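Local structure of amidase, hydantoinase/carbamoylase family (Paraburkholderia phymatum, 6C0D) at residues Ser146-Ala151 against Gln370-His375; Leu184-Gln189 against Gln374-Cys379; Ala253-Ala258 against Asn307-Leu312; Gly218-Gln223 against Asn300-Met305; Asp351-Gly356 against Cys406-Arg411. The protein probably hydrolyses N-carbamoyl-L-amino acids, as a homodimeric, zinc-binding member of the peptidase M20 family. All coordinates share one frame; numbering follows the deposited sequence.

Contact 1. Residues Ser146-Ala151 against Gln370-His375. With EDO (1,2-ethanediol), chain I.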
# COMPACT_ATOMS: atom_id res chain seq x y z
N SER A 146 -8.77 22.83 -28.02
CA SER A 146 -9.81 23.46 -28.83
C SER A 146 -9.23 24.56 -29.70
O SER A 146 -9.56 24.67 -30.88
CB SER A 146 -10.90 24.04 -27.93
OG SER A 146 -11.85 24.77 -28.68
N PHE A 147 -8.35 25.38 -29.13
CA PHE A 147 -7.75 26.50 -29.85
C PHE A 147 -6.98 26.03 -31.08
O PHE A 147 -7.17 26.55 -32.19
CB PHE A 147 -6.84 27.26 -28.90
CG PHE A 147 -6.14 28.43 -29.52
CD1 PHE A 147 -6.85 29.53 -29.97
CD2 PHE A 147 -4.75 28.44 -29.64
CE1 PHE A 147 -6.20 30.62 -30.53
CE2 PHE A 147 -4.10 29.51 -30.21
CZ PHE A 147 -4.82 30.61 -30.65
N VAL A 148 -6.11 25.03 -30.92
CA VAL A 148 -5.30 24.56 -32.05
C VAL A 148 -6.05 23.61 -32.96
O VAL A 148 -5.50 23.18 -33.98
CB VAL A 148 -3.99 23.89 -31.59
CG1 VAL A 148 -3.21 24.84 -30.66
CG2 VAL A 148 -4.25 22.57 -30.92
N GLY A 149 -7.30 23.28 -32.65
CA GLY A 149 -8.06 22.40 -33.52
C GLY A 149 -7.80 20.93 -33.32
O GLY A 149 -8.17 20.14 -34.19
N ASP A 150 -7.16 20.53 -32.22
CA ASP A 150 -7.06 19.12 -31.87
C ASP A 150 -8.45 18.56 -31.56
O ASP A 150 -9.41 19.30 -31.35
CB ASP A 150 -6.13 18.93 -30.66
CG ASP A 150 -4.65 19.12 -30.99
OD1 ASP A 150 -4.29 19.19 -32.19
OD2 ASP A 150 -3.83 19.19 -30.04
N ALA A 151 -8.55 17.23 -31.54
CA ALA A 151 -9.85 16.59 -31.36
C ALA A 151 -10.42 16.86 -29.97
O ALA A 151 -9.74 16.64 -28.96
CB ALA A 151 -9.74 15.08 -31.59
N GLN A 370 2.67 22.89 -24.19
CA GLN A 370 3.06 21.68 -24.89
C GLN A 370 2.09 21.36 -26.02
O GLN A 370 2.49 20.72 -27.01
CB GLN A 370 3.16 20.50 -23.92
CG GLN A 370 1.86 19.84 -23.60
CD GLN A 370 2.00 18.88 -22.44
OE1 GLN A 370 2.84 19.08 -21.57
NE2 GLN A 370 1.17 17.84 -22.42
N VAL A 371 0.83 21.76 -25.88
CA VAL A 371 -0.15 21.57 -26.95
C VAL A 371 0.06 22.61 -28.05
O VAL A 371 0.06 22.29 -29.25
CB VAL A 371 -1.58 21.65 -26.37
CG1 VAL A 371 -2.64 21.72 -27.48
CG2 VAL A 371 -1.84 20.46 -25.44
N ILE A 372 0.22 23.87 -27.66
CA ILE A 372 0.29 24.95 -28.64
C ILE A 372 1.59 24.87 -29.45
O ILE A 372 1.60 25.14 -30.65
CB ILE A 372 0.13 26.30 -27.92
CG1 ILE A 372 -1.33 26.42 -27.44
CG2 ILE A 372 0.50 27.49 -28.85
CD1 ILE A 372 -1.50 27.38 -26.30
N ALA A 373 2.68 24.43 -28.81
CA ALA A 373 3.99 24.39 -29.46
C ALA A 373 4.03 23.49 -30.67
O ALA A 373 4.91 23.66 -31.53
CB ALA A 373 5.07 23.94 -28.46
N GLN A 374 3.13 22.51 -30.76
CA GLN A 374 3.10 21.63 -31.91
C GLN A 374 2.49 22.30 -33.14
O GLN A 374 2.53 21.71 -34.23
CB GLN A 374 2.36 20.34 -31.52
CG GLN A 374 2.93 19.73 -30.19
CD GLN A 374 2.20 18.49 -29.67
OE1 GLN A 374 1.62 17.72 -30.44
NE2 GLN A 374 2.25 18.27 -28.34
N HIS A 375 1.96 23.52 -33.00
CA HIS A 375 1.29 24.22 -34.09
C HIS A 375 1.92 25.55 -34.45
O HIS A 375 1.95 25.91 -35.63
CB HIS A 375 -0.19 24.44 -33.75
CG HIS A 375 -0.94 23.16 -33.58
ND1 HIS A 375 -1.67 22.59 -34.61
CD2 HIS A 375 -1.04 22.32 -32.53
CE1 HIS A 375 -2.20 21.46 -34.18
NE2 HIS A 375 -1.83 21.27 -32.93
C1 EDO I . 5.30 24.93 -34.57
O1 EDO I . 6.00 23.77 -34.13
C2 EDO I . 6.20 25.77 -35.47
O2 EDO I . 7.45 25.98 -34.82
O HOH W 1 -1.06 19.76 -30.36
O HOH W 2 -1.37 17.52 -32.20
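Val148 lies over one face of the His375 imidazole: its CB is 3.6 Å from the ring centroid and 16° off the ring normal, which satisfies the criteria for a CH-pi contact. This is the tightly packed half of the contact. The two methyls diverge from that position. With CG1 anti to the carbonyl carbon (chi1 -54°), the CG1 methyl of Val148 comes to 4.0 Å from Ile372 CG1, while CG2 goes to the imidazole and stands 3.4 Å from His375 NE2. Val371 CG1 closes the group, 3.9 Å from Val148 CG2.

Beyond the valine, Gly149 takes a positive phi in a Schellman motif at the C-terminal end of helix 142-148, and the chain turns so that Asp150 meets the same imidazole at its edge rather than its face. This side is looser and wetter. The bond from His375 NE2 to Asp150 OD1 is weak, at 3.3 Å and with an N-H...O angle of 131°, and the carboxylate is steeply inclined to the ring. A water near the ring plane supplements it. That water lies within hydrogen-bonding distance of Asp150 OD2 (2.8 Å) and Val371 O (3.0 Å) and also meets His375 NE2.

The side chain of Ile372 is about 12 Å from the bound zinc ion, so the contact joins the ends of helices 142-148 and 368-372 near the metal site without lining it. Chemically, an aspartate beside NE2 would be expected to favour a proton on that nitrogen, with apolar packing over the face and water sharing the polar edge.

Contact 2. Residues Leu184-Gln189 against Gln374-Cys379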
# COMPACT_ATOMS: atom_id res chain seq x y z
N LEU A 184 -7.16 28.98 -33.44
CA LEU A 184 -5.90 29.49 -33.93
C LEU A 184 -5.99 29.90 -35.39
O LEU A 184 -6.54 29.18 -36.23
CB LEU A 184 -4.83 28.41 -33.75
CG LEU A 184 -3.48 28.67 -34.40
CD1 LEU A 184 -2.83 29.90 -33.75
CD2 LEU A 184 -2.61 27.41 -34.27
N ASP A 185 -5.45 31.08 -35.70
CA ASP A 185 -5.28 31.54 -37.08
C ASP A 185 -3.78 31.57 -37.35
O ASP A 185 -3.09 32.52 -36.98
CB ASP A 185 -5.93 32.92 -37.29
CG ASP A 185 -5.72 33.48 -38.71
OD1 ASP A 185 -4.95 32.89 -39.50
OD2 ASP A 185 -6.34 34.52 -39.03
N ARG A 186 -3.28 30.52 -38.00
CA ARG A 186 -1.84 30.37 -38.21
C ARG A 186 -1.24 31.47 -39.09
O ARG A 186 -0.04 31.72 -39.00
CB ARG A 186 -1.54 29.00 -38.81
CG ARG A 186 -1.72 27.86 -37.82
CD ARG A 186 -2.12 26.55 -38.52
NE ARG A 186 -2.34 25.46 -37.56
CZ ARG A 186 -3.50 25.22 -36.95
NH1 ARG A 186 -4.55 25.99 -37.17
NH2 ARG A 186 -3.59 24.20 -36.10
N LYS A 187 -2.03 32.12 -39.95
CA LYS A 187 -1.47 33.23 -40.71
C LYS A 187 -1.23 34.45 -39.82
O LYS A 187 -0.26 35.19 -40.05
CB LYS A 187 -2.38 33.59 -41.88
N ARG A 188 -2.07 34.67 -38.82
CA ARG A 188 -2.00 35.85 -37.96
C ARG A 188 -1.20 35.63 -36.67
O ARG A 188 -0.34 36.45 -36.33
CB ARG A 188 -3.43 36.32 -37.62
CG ARG A 188 -3.52 37.42 -36.57
CD ARG A 188 -4.97 37.91 -36.35
NE ARG A 188 -4.92 38.94 -35.33
CZ ARG A 188 -4.87 38.68 -34.03
NH1 ARG A 188 -4.74 39.68 -33.16
NH2 ARG A 188 -4.93 37.43 -33.58
N GLN A 189 -1.49 34.55 -35.93
CA GLN A 189 -0.88 34.30 -34.62
C GLN A 189 0.41 33.51 -34.81
O GLN A 189 0.38 32.32 -35.15
CB GLN A 189 -1.88 33.56 -33.73
CG GLN A 189 -3.06 34.48 -33.38
CD GLN A 189 -4.33 33.76 -32.98
OE1 GLN A 189 -4.67 32.74 -33.57
NE2 GLN A 189 -5.03 34.28 -31.97
N GLN A 374 3.13 22.51 -30.76
CA GLN A 374 3.10 21.63 -31.91
C GLN A 374 2.49 22.30 -33.14
O GLN A 374 2.53 21.71 -34.23
CB GLN A 374 2.36 20.34 -31.52
CG GLN A 374 2.93 19.73 -30.19
CD GLN A 374 2.20 18.49 -29.67
OE1 GLN A 374 1.62 17.72 -30.44
NE2 GLN A 374 2.25 18.27 -28.34
N HIS A 375 1.96 23.52 -33.00
CA HIS A 375 1.29 24.22 -34.09
C HIS A 375 1.92 25.55 -34.45
O HIS A 375 1.95 25.91 -35.63
CB HIS A 375 -0.19 24.44 -33.75
CG HIS A 375 -0.94 23.16 -33.58
ND1 HIS A 375 -1.67 22.59 -34.61
CD2 HIS A 375 -1.04 22.32 -32.53
CE1 HIS A 375 -2.20 21.46 -34.18
NE2 HIS A 375 -1.83 21.27 -32.93
N ILE A 376 2.38 26.32 -33.46
CA ILE A 376 3.09 27.57 -33.70
C ILE A 376 4.26 27.65 -32.73
O ILE A 376 4.29 26.95 -31.71
CB ILE A 376 2.18 28.80 -33.53
CG1 ILE A 376 1.64 28.88 -32.09
CG2 ILE A 376 1.05 28.84 -34.60
CD1 ILE A 376 0.95 30.21 -31.80
N PRO A 377 5.25 28.50 -33.04
CA PRO A 377 6.36 28.72 -32.10
C PRO A 377 5.87 29.07 -30.71
O PRO A 377 5.09 30.01 -30.54
CB PRO A 377 7.11 29.90 -32.73
CG PRO A 377 6.88 29.72 -34.23
CD PRO A 377 5.45 29.23 -34.32
N ALA A 378 6.35 28.34 -29.69
CA ALA A 378 5.95 28.59 -28.31
C ALA A 378 7.17 28.67 -27.40
O ALA A 378 8.23 28.11 -27.70
CB ALA A 378 5.02 27.47 -27.80
N CYS A 379 7.01 29.37 -26.27
CA CYS A 379 8.08 29.42 -25.28
C CYS A 379 7.47 29.62 -23.90
O CYS A 379 6.30 29.99 -23.76
CB CYS A 379 9.09 30.54 -25.60
SG CYS A 379 8.35 32.19 -25.51
O HOH W 3 -0.85 23.19 -37.32
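Arg186 NH2 reaches two groups at once: it donates a hydrogen bond to Val148 O at the end of helix 142-148, and it lies 2.9 Å from His375 ND1. The ND1 atom sits at the edge of the guanidinium, in its plane, while the guanidinium and imidazole planes are 72° apart. A water joins the pair from another point, accepting from Arg186 NE at 2.7 Å and hydrogen-bonded to His375 ND1 at 2.9 Å. Leu184 CD2 is 3.6 Å above the centre of one guanidinium face, which limits how the flat group can turn.

The same methyl links the polar end to an apolar patch, since Leu184 CD2 is 3.9 Å from Ile376 CG2. Ile376 CG2, anti to the carbonyl carbon, reaches 3.6 Å from Gln189 O. The loop is tied within itself by a nearly straight bond of 2.8 Å from Asp185 N to Gln189 OE1 (176°).

The loop 184-189 leads into strand 189-198, the parallel neighbour of strand 378-384. Leu184 also rests on Phe147 of helix 142-148, and Pro377 on Leu342 of helix 340-353.

Contact 3. Residues Ala253-Ala258 against Asn307-Leu312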
# COMPACT_ATOMS: atom_id res chain seq x y z
N ALA A 253 15.33 -1.98 -7.05
CA ALA A 253 16.77 -1.73 -7.11
C ALA A 253 17.30 -1.94 -8.52
O ALA A 253 18.22 -1.24 -8.95
CB ALA A 253 17.53 -2.63 -6.13
N HIS A 254 16.75 -2.91 -9.26
CA HIS A 254 17.15 -3.06 -10.67
C HIS A 254 16.75 -1.84 -11.49
O HIS A 254 17.51 -1.42 -12.38
CB HIS A 254 16.52 -4.31 -11.28
CG HIS A 254 17.00 -5.58 -10.66
ND1 HIS A 254 16.27 -6.75 -10.70
CD2 HIS A 254 18.12 -5.86 -9.95
CE1 HIS A 254 16.92 -7.70 -10.06
NE2 HIS A 254 18.05 -7.19 -9.60
N ILE A 255 15.56 -1.29 -11.25
CA ILE A 255 15.15 -0.08 -11.98
C ILE A 255 16.13 1.05 -11.71
O ILE A 255 16.59 1.75 -12.63
CB ILE A 255 13.72 0.32 -11.59
CG1 ILE A 255 12.69 -0.69 -12.11
CG2 ILE A 255 13.38 1.76 -12.11
CD1 ILE A 255 11.27 -0.46 -11.54
N ASP A 256 16.44 1.28 -10.43
CA ASP A 256 17.32 2.38 -10.06
C ASP A 256 18.68 2.23 -10.72
O ASP A 256 19.29 3.21 -11.16
CB ASP A 256 17.50 2.44 -8.54
CG ASP A 256 16.22 2.86 -7.81
OD1 ASP A 256 15.33 3.44 -8.45
OD2 ASP A 256 16.11 2.61 -6.57
N ASP A 257 19.19 1.00 -10.78
CA ASP A 257 20.49 0.77 -11.39
C ASP A 257 20.43 1.05 -12.89
O ASP A 257 21.28 1.77 -13.43
CB ASP A 257 20.95 -0.66 -11.12
CG ASP A 257 22.20 -1.03 -11.89
OD1 ASP A 257 23.30 -0.63 -11.48
OD2 ASP A 257 22.07 -1.73 -12.93
N ALA A 258 19.43 0.50 -13.58
CA ALA A 258 19.36 0.69 -15.03
C ALA A 258 19.07 2.14 -15.40
O ALA A 258 19.66 2.68 -16.36
CB ALA A 258 18.30 -0.24 -15.62
N ASN A 307 12.79 0.93 -22.98
CA ASN A 307 13.35 -0.33 -23.46
C ASN A 307 14.10 -1.07 -22.35
O ASN A 307 14.07 -2.30 -22.29
CB ASN A 307 14.28 -0.07 -24.64
CG ASN A 307 13.54 0.51 -25.84
OD1 ASN A 307 12.34 0.27 -26.00
ND2 ASN A 307 14.24 1.27 -26.67
N ALA A 308 14.81 -0.32 -21.49
CA ALA A 308 15.53 -0.94 -20.38
C ALA A 308 14.57 -1.58 -19.39
O ALA A 308 14.83 -2.67 -18.85
CB ALA A 308 16.40 0.11 -19.67
N LEU A 309 13.43 -0.92 -19.14
CA LEU A 309 12.44 -1.49 -18.23
C LEU A 309 11.84 -2.77 -18.80
O LEU A 309 11.71 -3.77 -18.09
CB LEU A 309 11.35 -0.45 -17.95
CG LEU A 309 10.19 -0.84 -17.04
CD1 LEU A 309 10.66 -1.14 -15.60
CD2 LEU A 309 9.18 0.28 -17.03
N VAL A 310 11.49 -2.75 -20.09
CA VAL A 310 11.01 -3.97 -20.74
C VAL A 310 12.05 -5.08 -20.63
O VAL A 310 11.72 -6.23 -20.33
CB VAL A 310 10.65 -3.68 -22.22
CG1 VAL A 310 10.34 -5.00 -22.95
CG2 VAL A 310 9.46 -2.75 -22.28
N ALA A 311 13.32 -4.74 -20.83
CA ALA A 311 14.37 -5.75 -20.76
C ALA A 311 14.54 -6.27 -19.34
O ALA A 311 14.79 -7.47 -19.15
CB ALA A 311 15.68 -5.18 -21.31
N LEU A 312 14.40 -5.40 -18.34
CA LEU A 312 14.48 -5.85 -16.95
C LEU A 312 13.38 -6.86 -16.63
O LEU A 312 13.61 -7.83 -15.89
CB LEU A 312 14.36 -4.66 -16.00
CG LEU A 312 15.57 -3.76 -15.79
CD1 LEU A 312 15.19 -2.62 -14.82
CD2 LEU A 312 16.76 -4.58 -15.26
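Leu312 is the main bump of this helix pair, and its CD1 methyl drops into a hollow between His254, Ile255 and Ala258. The methyl is 3.6 Å from His254 O, 3.8 Å from Ile255 CA and 4.0 Å from Ala258 CB, so it presses on backbone as much as on side chains. Phe251, one turn earlier, also touches Leu312. The four residues follow the i, i+3, i+4, i+7 spacing of a knobs-into-holes socket. The CB of the leucine points toward the facing helix; CG lies anti to the carbonyl carbon (chi1 -77°), and the other methyl, CD2, rests 4.0 Å from His254 CB, whose ring then leads away.

Two smaller fits flank the knob. Ile255 CG1 meets Leu309 CD1 at 4.1 Å on the buried side. Toward the other end the surfaces are shallow: Ala258 CB faces Ala308 CB at 4.5 Å, and the lack of longer side chains there permits a CA separation of 6.8 Å between these alanines.

The helix axes approach to 10.3 Å and run roughly antiparallel, 144° between their directions. Leu309 touches Leu326 of strand 323-328 and Asp256 bonds Trp269 of strand 268-277, consistent with both helices lying on one face of the strands.

Contact 4. Residues Gly218-Gln223 against Asn300-Met305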
# COMPACT_ATOMS: atom_id res chain seq x y z
N GLY A 218 8.91 14.70 -21.74
CA GLY A 218 7.99 13.62 -21.99
C GLY A 218 7.78 12.78 -20.73
O GLY A 218 8.54 12.89 -19.77
N ILE A 219 6.73 11.95 -20.75
CA ILE A 219 6.31 11.19 -19.57
C ILE A 219 5.99 9.75 -19.96
O ILE A 219 5.40 9.50 -21.02
CB ILE A 219 5.08 11.84 -18.89
CG1 ILE A 219 5.37 13.32 -18.56
CG2 ILE A 219 4.72 11.09 -17.58
CD1 ILE A 219 4.15 14.13 -18.13
N ARG A 220 6.34 8.80 -19.08
CA ARG A 220 5.87 7.42 -19.16
C ARG A 220 5.34 7.00 -17.80
O ARG A 220 5.89 7.40 -16.77
CB ARG A 220 6.98 6.45 -19.59
CG ARG A 220 7.42 6.62 -21.03
CD ARG A 220 6.29 6.25 -22.01
NE ARG A 220 6.78 6.26 -23.39
CZ ARG A 220 6.94 7.36 -24.13
NH1 ARG A 220 6.62 8.56 -23.66
NH2 ARG A 220 7.41 7.24 -25.36
N GLU A 221 4.26 6.22 -17.82
CA GLU A 221 3.71 5.63 -16.60
C GLU A 221 3.45 4.15 -16.83
O GLU A 221 3.02 3.76 -17.91
CB GLU A 221 2.42 6.34 -16.19
CG GLU A 221 2.71 7.76 -15.66
CD GLU A 221 1.46 8.55 -15.34
OE1 GLU A 221 0.40 8.26 -15.92
OE2 GLU A 221 1.56 9.46 -14.51
N PHE A 222 3.73 3.34 -15.81
CA PHE A 222 3.53 1.90 -15.88
C PHE A 222 3.03 1.39 -14.54
O PHE A 222 3.34 1.96 -13.49
CB PHE A 222 4.82 1.15 -16.21
CG PHE A 222 5.35 1.41 -17.59
CD1 PHE A 222 4.99 0.59 -18.64
CD2 PHE A 222 6.24 2.45 -17.82
CE1 PHE A 222 5.48 0.82 -19.92
CE2 PHE A 222 6.72 2.70 -19.11
CZ PHE A 222 6.35 1.87 -20.15
N GLN A 223 2.27 0.31 -14.60
CA GLN A 223 2.09 -0.55 -13.44
C GLN A 223 2.96 -1.78 -13.64
O GLN A 223 3.07 -2.31 -14.74
CB GLN A 223 0.64 -1.01 -13.27
CG GLN A 223 -0.34 0.02 -12.81
CD GLN A 223 -1.68 -0.60 -12.49
OE1 GLN A 223 -1.79 -1.83 -12.39
NE2 GLN A 223 -2.70 0.22 -12.32
N ASN A 300 15.44 10.23 -27.05
CA ASN A 300 16.24 9.01 -27.11
C ASN A 300 16.39 8.38 -25.72
O ASN A 300 16.29 7.16 -25.57
CB ASN A 300 17.63 9.30 -27.68
CG ASN A 300 17.63 9.36 -29.20
OD1 ASN A 300 16.67 8.96 -29.85
ND2 ASN A 300 18.74 9.83 -29.77
N ARG A 301 16.64 9.21 -24.71
CA ARG A 301 16.80 8.68 -23.36
C ARG A 301 15.48 8.12 -22.84
O ARG A 301 15.45 7.05 -22.21
CB ARG A 301 17.31 9.76 -22.41
CG ARG A 301 17.54 9.20 -20.98
CD ARG A 301 17.96 10.28 -19.98
NE ARG A 301 19.33 10.70 -20.23
CZ ARG A 301 19.68 11.85 -20.80
NH1 ARG A 301 18.75 12.72 -21.18
NH2 ARG A 301 20.97 12.12 -20.98
N LEU A 302 14.39 8.85 -23.08
CA LEU A 302 13.09 8.40 -22.60
C LEU A 302 12.75 7.04 -23.19
O LEU A 302 12.26 6.15 -22.48
CB LEU A 302 12.03 9.43 -22.97
CG LEU A 302 10.63 9.34 -22.36
CD1 LEU A 302 10.66 9.46 -20.82
CD2 LEU A 302 9.78 10.47 -22.99
N HIS A 303 13.03 6.84 -24.48
CA HIS A 303 12.77 5.56 -25.14
C HIS A 303 13.73 4.48 -24.65
O HIS A 303 13.35 3.31 -24.53
CB HIS A 303 12.86 5.71 -26.67
CG HIS A 303 11.95 6.75 -27.23
ND1 HIS A 303 12.08 7.24 -28.52
CD2 HIS A 303 10.89 7.40 -26.69
CE1 HIS A 303 11.14 8.15 -28.74
NE2 HIS A 303 10.41 8.27 -27.64
N ALA A 304 14.99 4.85 -24.40
CA ALA A 304 15.95 3.87 -23.89
C ALA A 304 15.56 3.42 -22.48
O ALA A 304 15.79 2.26 -22.12
CB ALA A 304 17.36 4.45 -23.87
N MET A 305 14.99 4.32 -21.68
CA MET A 305 14.53 3.94 -20.35
C MET A 305 13.37 2.95 -20.44
O MET A 305 13.34 1.95 -19.72
CB MET A 305 14.12 5.19 -19.56
CG MET A 305 15.32 6.06 -19.16
SD MET A 305 14.84 7.68 -18.54
CE MET A 305 14.29 7.21 -16.88
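Leu302 points at the strand with its CD2 methyl leading, and that methyl touches Gly218 and Arg220 together. It is 3.8 Å from Gly218 CA, where the glycine offers only backbone, and equally 3.8 Å from Arg220 NH1. The leucine crosses the arginine obliquely, its CG standing 4.3 Å above the guanidinium plane and displaced toward the rim.

Arg220 owes this position to a bend at chi2 (-66°), which turns CD away from a fully extended course. The guanidinium then folds back on its own strand, NH1 donating to Ile219 O at 3.1 Å. The acceptor lies in the guanidinium plane, whereas the donor sits well above the carbonyl plane.

His303, in one of two deposited conformers, lies beside the other amino group: its CD2 is 3.7 Å from Arg220 NH2, with the ring and guanidinium planes 40° apart. The two are joined through Glu334, which forms a salt bridge to Arg220 NH2 and accepts a hydrogen bond from His303 NE2; Glu306 pairs with Arg220 NE.

Strand and helix run almost parallel (8°), their axes 9.5 Å apart. On the same strand, Glu221 packs on Phe281 of the second subunit. A helix laid along its sheet in this way is characteristic of the two-layer alpha/beta dimerisation domain of M20 enzymes.

Contact 5. Residues Asp351-Gly356 against Cys406-Arg411. With SO4 (sulfate ion), chain D.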
# COMPACT_ATOMS: atom_id res chain seq x y z
N ASP A 351 18.98 38.20 -19.45
CA ASP A 351 20.33 38.65 -19.20
C ASP A 351 20.39 40.17 -19.03
O ASP A 351 21.22 40.68 -18.26
CB ASP A 351 21.26 38.21 -20.33
CG ASP A 351 22.69 38.18 -19.89
OD1 ASP A 351 23.02 37.38 -18.99
OD2 ASP A 351 23.46 38.98 -20.41
N ALA A 352 19.53 40.89 -19.75
CA ALA A 352 19.49 42.35 -19.65
C ALA A 352 18.96 42.80 -18.29
O ALA A 352 19.50 43.73 -17.69
CB ALA A 352 18.63 42.93 -20.78
N LEU A 353 17.90 42.16 -17.81
CA LEU A 353 17.19 42.64 -16.63
C LEU A 353 17.48 41.85 -15.36
O LEU A 353 17.29 42.39 -14.26
CB LEU A 353 15.67 42.62 -16.89
CG LEU A 353 15.27 43.51 -18.07
CD1 LEU A 353 13.75 43.55 -18.14
CD2 LEU A 353 15.84 44.93 -17.94
N ALA A 354 17.95 40.61 -15.49
CA ALA A 354 18.30 39.79 -14.33
C ALA A 354 19.68 39.16 -14.51
O ALA A 354 19.84 37.94 -14.41
CB ALA A 354 17.22 38.73 -14.10
N PRO A 355 20.70 39.96 -14.82
CA PRO A 355 22.02 39.40 -15.10
C PRO A 355 22.52 38.56 -13.94
O PRO A 355 22.42 38.95 -12.77
CB PRO A 355 22.89 40.64 -15.35
CG PRO A 355 22.16 41.77 -14.76
CD PRO A 355 20.70 41.44 -14.91
N GLY A 356 23.04 37.37 -14.26
CA GLY A 356 23.53 36.47 -13.25
C GLY A 356 22.47 35.77 -12.43
O GLY A 356 22.83 35.02 -11.50
N CYS A 406 7.59 39.66 -14.77
CA CYS A 406 6.78 40.36 -15.75
C CYS A 406 7.62 41.36 -16.54
O CYS A 406 7.40 41.54 -17.74
CB CYS A 406 5.62 41.07 -15.07
SG CYS A 406 4.30 41.57 -16.26
N GLU A 407 8.57 42.03 -15.88
CA GLU A 407 9.49 42.91 -16.60
C GLU A 407 10.27 42.16 -17.67
O GLU A 407 10.44 42.64 -18.80
CB GLU A 407 10.45 43.59 -15.60
CG GLU A 407 9.73 44.63 -14.75
CD GLU A 407 10.61 45.20 -13.64
OE1 GLU A 407 11.53 44.50 -13.21
OE2 GLU A 407 10.39 46.33 -13.19
N VAL A 408 10.80 40.98 -17.33
CA VAL A 408 11.54 40.17 -18.30
C VAL A 408 10.61 39.75 -19.43
O VAL A 408 10.94 39.87 -20.62
CB VAL A 408 12.19 38.95 -17.62
CG1 VAL A 408 12.78 37.96 -18.69
CG2 VAL A 408 13.28 39.41 -16.62
N ALA A 409 9.41 39.27 -19.08
CA ALA A 409 8.47 38.81 -20.11
C ALA A 409 8.05 39.95 -21.03
O ALA A 409 7.93 39.77 -22.25
CB ALA A 409 7.24 38.17 -19.46
N ALA A 410 7.82 41.15 -20.47
CA ALA A 410 7.41 42.29 -21.29
C ALA A 410 8.51 42.72 -22.25
O ALA A 410 8.24 43.08 -23.40
CB ALA A 410 7.01 43.46 -20.39
N ARG A 411 9.76 42.75 -21.76
CA ARG A 411 10.88 43.10 -22.63
C ARG A 411 11.03 42.08 -23.75
O ARG A 411 11.15 42.45 -24.93
CB ARG A 411 12.17 43.22 -21.83
CG ARG A 411 13.39 43.60 -22.67
CD ARG A 411 14.67 43.68 -21.83
NE ARG A 411 15.87 43.87 -22.65
CZ ARG A 411 16.48 45.04 -22.81
NH1 ARG A 411 16.01 46.10 -22.18
NH2 ARG A 411 17.57 45.14 -23.56
S SO4 D . 19.72 43.02 -25.56
O1 SO4 D . 20.85 42.13 -25.32
O2 SO4 D . 19.32 43.65 -24.30
O3 SO4 D . 20.09 44.03 -26.53
O4 SO4 D . 18.60 42.23 -26.08
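Leu353 and Arg411 bury most of the surface here, with Val408 third, and the leucine packs across the other two. Its CD1 methyl sits 3.5 Å from Glu407 O, against a carbonyl that also accepts the helical bond from Arg411 N, and 3.8 Å from Arg411 CD. Nearer the backbone, Leu353 CB packs on Val408 CG2 at 4.0 Å.

Arg411 starts with CG anti to the backbone N (chi1 -179°) and stays extended to NE; its CD lies against Leu353 CG and CD1, and its charged end passes on to Ala352. There the alanine methyl lies over one guanidinium face: Ala352 CB is 3.5 Å from Arg411 NE and 3.3 Å above the plane, displaced toward the rim. In the one of its two deposited conformers described, the sulfate sits at the guanidinium edge, but the NH2 to O2 separation is very short, so its detailed geometry is doubtful. Phe13 adds a cation-pi partner.

The contact lies largely at the surface, where the chain leaves helix 340-353 at Ala354. Deeper in, Val408 reaches Ala349 of that helix and Leu381 of strand 378-384. Two helices packed together over strand 378-384 are consistent with the alpha/beta catalytic domain of M20 enzymes.

Overall arrangement
From the N terminus, contact 1 opens at 146-151 and contact 2 at 184-189, and both loops close on overlapping residues around His375, their centres only 9 Å apart. Nested within both are contacts 4 and 3. Contact 4 opens at 218-223 and contact 3 at 253-258; they then close in turn on helix 299-317, so their segments cross, and Leu309 packs against Phe222 between them. Contact 5 opens at 351-356, before contacts 1 and 2 have closed, and ends at 406-411, thus crossing both. Contacts 1, 2 and 5 tie together the metal-binding part of the fold, while contacts 3 and 4 bind helices and strand of the inserted region.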